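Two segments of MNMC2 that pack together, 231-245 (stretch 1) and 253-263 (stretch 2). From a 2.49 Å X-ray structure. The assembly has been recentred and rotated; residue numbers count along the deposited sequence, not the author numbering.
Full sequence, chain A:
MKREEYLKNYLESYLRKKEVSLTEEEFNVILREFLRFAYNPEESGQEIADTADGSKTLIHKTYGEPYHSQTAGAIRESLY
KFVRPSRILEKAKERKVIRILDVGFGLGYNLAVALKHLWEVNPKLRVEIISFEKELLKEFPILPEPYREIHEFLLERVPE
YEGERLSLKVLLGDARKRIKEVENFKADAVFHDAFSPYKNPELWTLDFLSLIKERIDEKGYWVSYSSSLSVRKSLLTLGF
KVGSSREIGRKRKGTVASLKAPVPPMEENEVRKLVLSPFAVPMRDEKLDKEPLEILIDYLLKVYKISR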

# COMPACT_ATOMS: atom_id res chain seq x y z
N VAL A 231 0.74 -10.91 0.87
CA VAL A 231 1.68 -9.92 1.25
C VAL A 231 2.56 -10.33 2.41
O VAL A 231 3.72 -10.14 2.38
CB VAL A 231 0.97 -8.62 1.60
CG1 VAL A 231 1.97 -7.55 1.91
CG2 VAL A 231 0.11 -8.19 0.46
N ARG A 232 2.01 -10.92 3.43
CA ARG A 232 2.80 -11.37 4.54
C ARG A 232 3.80 -12.43 4.20
O ARG A 232 4.87 -12.46 4.73
CB ARG A 232 1.92 -11.83 5.66
CG ARG A 232 1.15 -10.73 6.27
CD ARG A 232 0.34 -11.22 7.41
NE ARG A 232 0.05 -10.11 8.27
CZ ARG A 232 -0.73 -10.18 9.31
NH1 ARG A 232 -1.33 -11.29 9.59
NH2 ARG A 232 -0.95 -9.13 10.05
N LYS A 233 3.41 -13.35 3.35
CA LYS A 233 4.27 -14.39 2.91
C LYS A 233 5.42 -13.85 2.12
O LYS A 233 6.48 -14.33 2.21
CB LYS A 233 3.48 -15.45 2.16
CG LYS A 233 4.29 -16.50 1.45
CD LYS A 233 4.30 -17.80 2.20
CE LYS A 233 4.84 -18.92 1.35
NZ LYS A 233 3.78 -19.81 0.88
N SER A 234 5.19 -12.84 1.32
CA SER A 234 6.23 -12.16 0.59
C SER A 234 7.23 -11.42 1.49
O SER A 234 8.39 -11.43 1.25
CB SER A 234 5.61 -11.19 -0.39
OG SER A 234 5.24 -11.81 -1.56
N LEU A 235 6.74 -10.78 2.52
CA LEU A 235 7.59 -10.09 3.43
C LEU A 235 8.50 -11.04 4.16
O LEU A 235 9.62 -10.74 4.38
CB LEU A 235 6.77 -9.26 4.39
CG LEU A 235 6.12 -8.00 3.87
CD1 LEU A 235 4.96 -7.63 4.72
CD2 LEU A 235 7.08 -6.86 3.86
N LEU A 236 7.98 -12.19 4.54
CA LEU A 236 8.73 -13.23 5.18
C LEU A 236 9.79 -13.76 4.28
O LEU A 236 10.85 -14.03 4.71
CB LEU A 236 7.83 -14.36 5.60
CG LEU A 236 6.99 -14.15 6.84
CD1 LEU A 236 5.92 -15.19 6.94
CD2 LEU A 236 7.84 -14.14 8.08
N THR A 237 9.47 -13.89 3.02
CA THR A 237 10.40 -14.34 2.03
C THR A 237 11.58 -13.40 1.89
O THR A 237 12.66 -13.82 1.63
CB THR A 237 9.69 -14.51 0.69
OG1 THR A 237 8.67 -15.46 0.84
CG2 THR A 237 10.62 -14.98 -0.34
N LEU A 238 11.33 -12.12 2.06
CA LEU A 238 12.33 -11.09 1.91
C LEU A 238 13.10 -10.86 3.18
O LEU A 238 14.04 -10.14 3.20
CB LEU A 238 11.68 -9.81 1.44
CG LEU A 238 11.15 -9.81 0.02
CD1 LEU A 238 10.41 -8.55 -0.28
CD2 LEU A 238 12.27 -9.97 -0.96
N GLY A 239 12.73 -11.55 4.22
CA GLY A 239 13.42 -11.46 5.47
C GLY A 239 12.91 -10.55 6.53
O GLY A 239 13.54 -10.40 7.51
N PHE A 240 11.76 -9.97 6.33
CA PHE A 240 11.14 -9.16 7.35
C PHE A 240 10.58 -10.00 8.45
O PHE A 240 10.26 -11.13 8.26
CB PHE A 240 10.02 -8.34 6.76
CG PHE A 240 10.47 -7.28 5.85
CD1 PHE A 240 10.57 -7.53 4.53
CD2 PHE A 240 10.76 -6.03 6.30
CE1 PHE A 240 10.98 -6.56 3.67
CE2 PHE A 240 11.18 -5.06 5.45
CZ PHE A 240 11.28 -5.33 4.13
N LYS A 241 10.47 -9.41 9.62
CA LYS A 241 9.76 -9.96 10.73
C LYS A 241 8.41 -9.38 10.55
O LYS A 241 8.28 -8.24 10.29
CB LYS A 241 10.34 -9.45 12.03
CG LYS A 241 11.74 -9.92 12.35
CD LYS A 241 12.41 -8.96 13.32
CE LYS A 241 13.31 -9.69 14.27
NZ LYS A 241 13.28 -9.17 15.66
N VAL A 242 7.39 -10.18 10.64
CA VAL A 242 6.07 -9.74 10.33
C VAL A 242 5.16 -9.84 11.52
O VAL A 242 5.09 -10.83 12.16
CB VAL A 242 5.51 -10.56 9.17
CG1 VAL A 242 4.20 -10.00 8.70
CG2 VAL A 242 6.51 -10.61 8.05
N GLY A 243 4.46 -8.77 11.80
CA GLY A 243 3.65 -8.64 12.97
C GLY A 243 2.38 -7.92 12.70
O GLY A 243 2.15 -7.46 11.62
N SER A 244 1.57 -7.77 13.71
CA SER A 244 0.28 -7.17 13.57
C SER A 244 -0.02 -5.95 14.42
O SER A 244 0.35 -5.85 15.54
CB SER A 244 -0.79 -8.20 13.81
OG SER A 244 -0.95 -9.00 12.68
N SER A 245 -0.79 -5.06 13.86
CA SER A 245 -1.35 -3.93 14.57
C SER A 245 -2.86 -4.02 14.59
O SER A 245 -3.46 -4.42 13.64
CB SER A 245 -0.94 -2.64 13.90
OG SER A 245 -1.12 -2.69 12.51
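Stretch 2 253-263: KGTVASLKAPV

Stretch 1 runs as a helix through Thr-237, turns at Gly-239 and continues as a strand from Lys-241 to Ser-245. Gly-239 leaves the helix with positive phi (96°) in a Schellman motif, in which the amide N of Phe-240 returns to Leu-235 O (3.0 Å) and that of Gly-239 to Leu-236 O (3.2 Å). Stretch 2 is extended up to Ser-258, then leaves the strand at Leu-259, whose phi/psi of -65/-48 breaks the extended run; Val-263 is again extended in its backbone angles. The two strands are antiparallel, their axes inclined at 144° and approaching to 4.2 Å. The helix runs along one face of the strand of stretch 2, nearly parallel to it (9°), with a closest approach of 9.9 Å between axes.

The register pairs Lys-241 with Ser-258, Gly-243 with Val-256 and Ser-245 with Gly-254 as hydrogen-bonded pairs. Each closes a two-bond ring: Lys-241 N to Ser-258 O (2.8 Å) and Ser-258 N to Lys-241 O (3.2 Å); Gly-243 N to Val-256 O and Val-256 N to Gly-243 O (both 2.8 Å); Ser-245 N to Gly-254 O (3.2 Å) and Gly-254 N to Ser-245 O (2.7 Å). Between them lie the non-hydrogen-bonded pairs Val-242 with Ala-257 and Ser-244 with Thr-255, each with CA atoms 4.7 Å apart. Here CA-H groups approach carbonyls, as in Ala-257 CA to Lys-241 O (3.2 Å).

The side chains of Val-242, Ser-244, Thr-255 and Ala-257 share the face that meets the helix. Arg-232 reaches down from the helix in an extended conformation, and its NE donates to Thr-255 OG1 (2.9 Å). Its NH2 adds weak bonds to Thr-255 OG1 (3.1 Å) and Gly-254 O (3.2 Å), both acceptors lying near the guanidinium plane. Further along, Leu-235 CD2 packs on Ala-257 CB (4.2 Å), which Phe-240 CD2 also approaches (3.9 Å). Leu-259 covers one face of the Phe-240 ring, its CD2 3.8 Å from the ring centroid and almost on the normal.

On the other face, Val-263 folds back over the strand of stretch 1. Its CG1 lies 3.8 Å from Lys-241 CB and its CG2 3.9 Å from Gly-243 CA; a CB on Gly-243 would come within 2.9 Å of Val-263 CG2, so the close packing depends on the bare backbone. Gly-254 is similarly placed, since a CB there would meet Ser-245 OG at 2.7 Å. Lys-241 extends beneath the turn, with CD 3.3 Å from Ala-261 O. Together the contacts bury 868 Å², summed over both stretches.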

# COMPACT_ATOMS: atom_id res chain seq x y z
N LYS A 253 -6.84 -6.25 11.47
CA LYS A 253 -5.53 -5.86 11.90
C LYS A 253 -4.68 -5.52 10.72
O LYS A 253 -4.96 -5.93 9.64
CB LYS A 253 -4.86 -7.00 12.64
CG LYS A 253 -5.73 -7.65 13.67
CD LYS A 253 -5.00 -8.82 14.30
CE LYS A 253 -4.38 -8.42 15.62
NZ LYS A 253 -3.54 -9.50 16.18
N GLY A 254 -3.64 -4.76 10.97
CA GLY A 254 -2.67 -4.37 9.98
C GLY A 254 -1.39 -5.13 10.07
O GLY A 254 -1.28 -6.03 10.81
N THR A 255 -0.43 -4.76 9.27
CA THR A 255 0.81 -5.45 9.28
C THR A 255 1.93 -4.52 9.60
O THR A 255 1.97 -3.43 9.15
CB THR A 255 1.05 -6.19 7.97
OG1 THR A 255 0.13 -7.24 7.89
CG2 THR A 255 2.35 -6.81 7.98
N VAL A 256 2.83 -5.00 10.43
CA VAL A 256 4.02 -4.27 10.79
C VAL A 256 5.21 -5.12 10.49
O VAL A 256 5.25 -6.25 10.86
CB VAL A 256 4.03 -3.93 12.25
CG1 VAL A 256 4.97 -2.81 12.52
CG2 VAL A 256 2.65 -3.55 12.72
N ALA A 257 6.17 -4.57 9.78
CA ALA A 257 7.33 -5.32 9.39
C ALA A 257 8.63 -4.60 9.67
O ALA A 257 8.71 -3.42 9.62
CB ALA A 257 7.24 -5.69 7.94
N SER A 258 9.65 -5.34 10.01
CA SER A 258 10.97 -4.79 10.08
C SER A 258 11.96 -5.86 9.79
O SER A 258 11.75 -6.98 10.12
CB SER A 258 11.22 -4.20 11.44
OG SER A 258 12.54 -3.78 11.54
N LEU A 259 13.04 -5.53 9.12
CA LEU A 259 14.10 -6.47 8.97
C LEU A 259 14.76 -6.80 10.27
O LEU A 259 15.01 -7.92 10.56
CB LEU A 259 15.14 -5.87 8.06
CG LEU A 259 14.65 -5.65 6.68
CD1 LEU A 259 15.66 -4.82 5.94
CD2 LEU A 259 14.50 -6.98 6.01
N LYS A 260 15.09 -5.79 11.05
CA LYS A 260 15.73 -6.04 12.32
C LYS A 260 15.12 -5.46 13.59
O LYS A 260 15.53 -5.83 14.64
CB LYS A 260 17.19 -5.66 12.26
CG LYS A 260 18.10 -6.84 12.10
CD LYS A 260 18.37 -7.13 10.67
CE LYS A 260 19.65 -7.92 10.53
NZ LYS A 260 19.45 -9.29 10.04
N ALA A 261 14.17 -4.56 13.51
CA ALA A 261 13.51 -4.09 14.73
C ALA A 261 12.42 -5.01 15.23
O ALA A 261 12.04 -5.90 14.55
CB ALA A 261 12.99 -2.69 14.55
N PRO A 262 11.96 -4.81 16.43
CA PRO A 262 10.91 -5.65 16.99
C PRO A 262 9.55 -5.36 16.45
O PRO A 262 9.22 -4.23 16.19
CB PRO A 262 10.97 -5.34 18.48
CG PRO A 262 11.78 -4.13 18.60
CD PRO A 262 12.76 -4.22 17.49
N VAL A 263 8.76 -6.40 16.34
CA VAL A 263 7.42 -6.31 15.85
C VAL A 263 6.51 -7.01 16.81
O VAL A 263 6.89 -7.95 17.42
CB VAL A 263 7.29 -6.94 14.47
CG1 VAL A 263 8.46 -6.55 13.61
CG2 VAL A 263 7.22 -8.43 14.58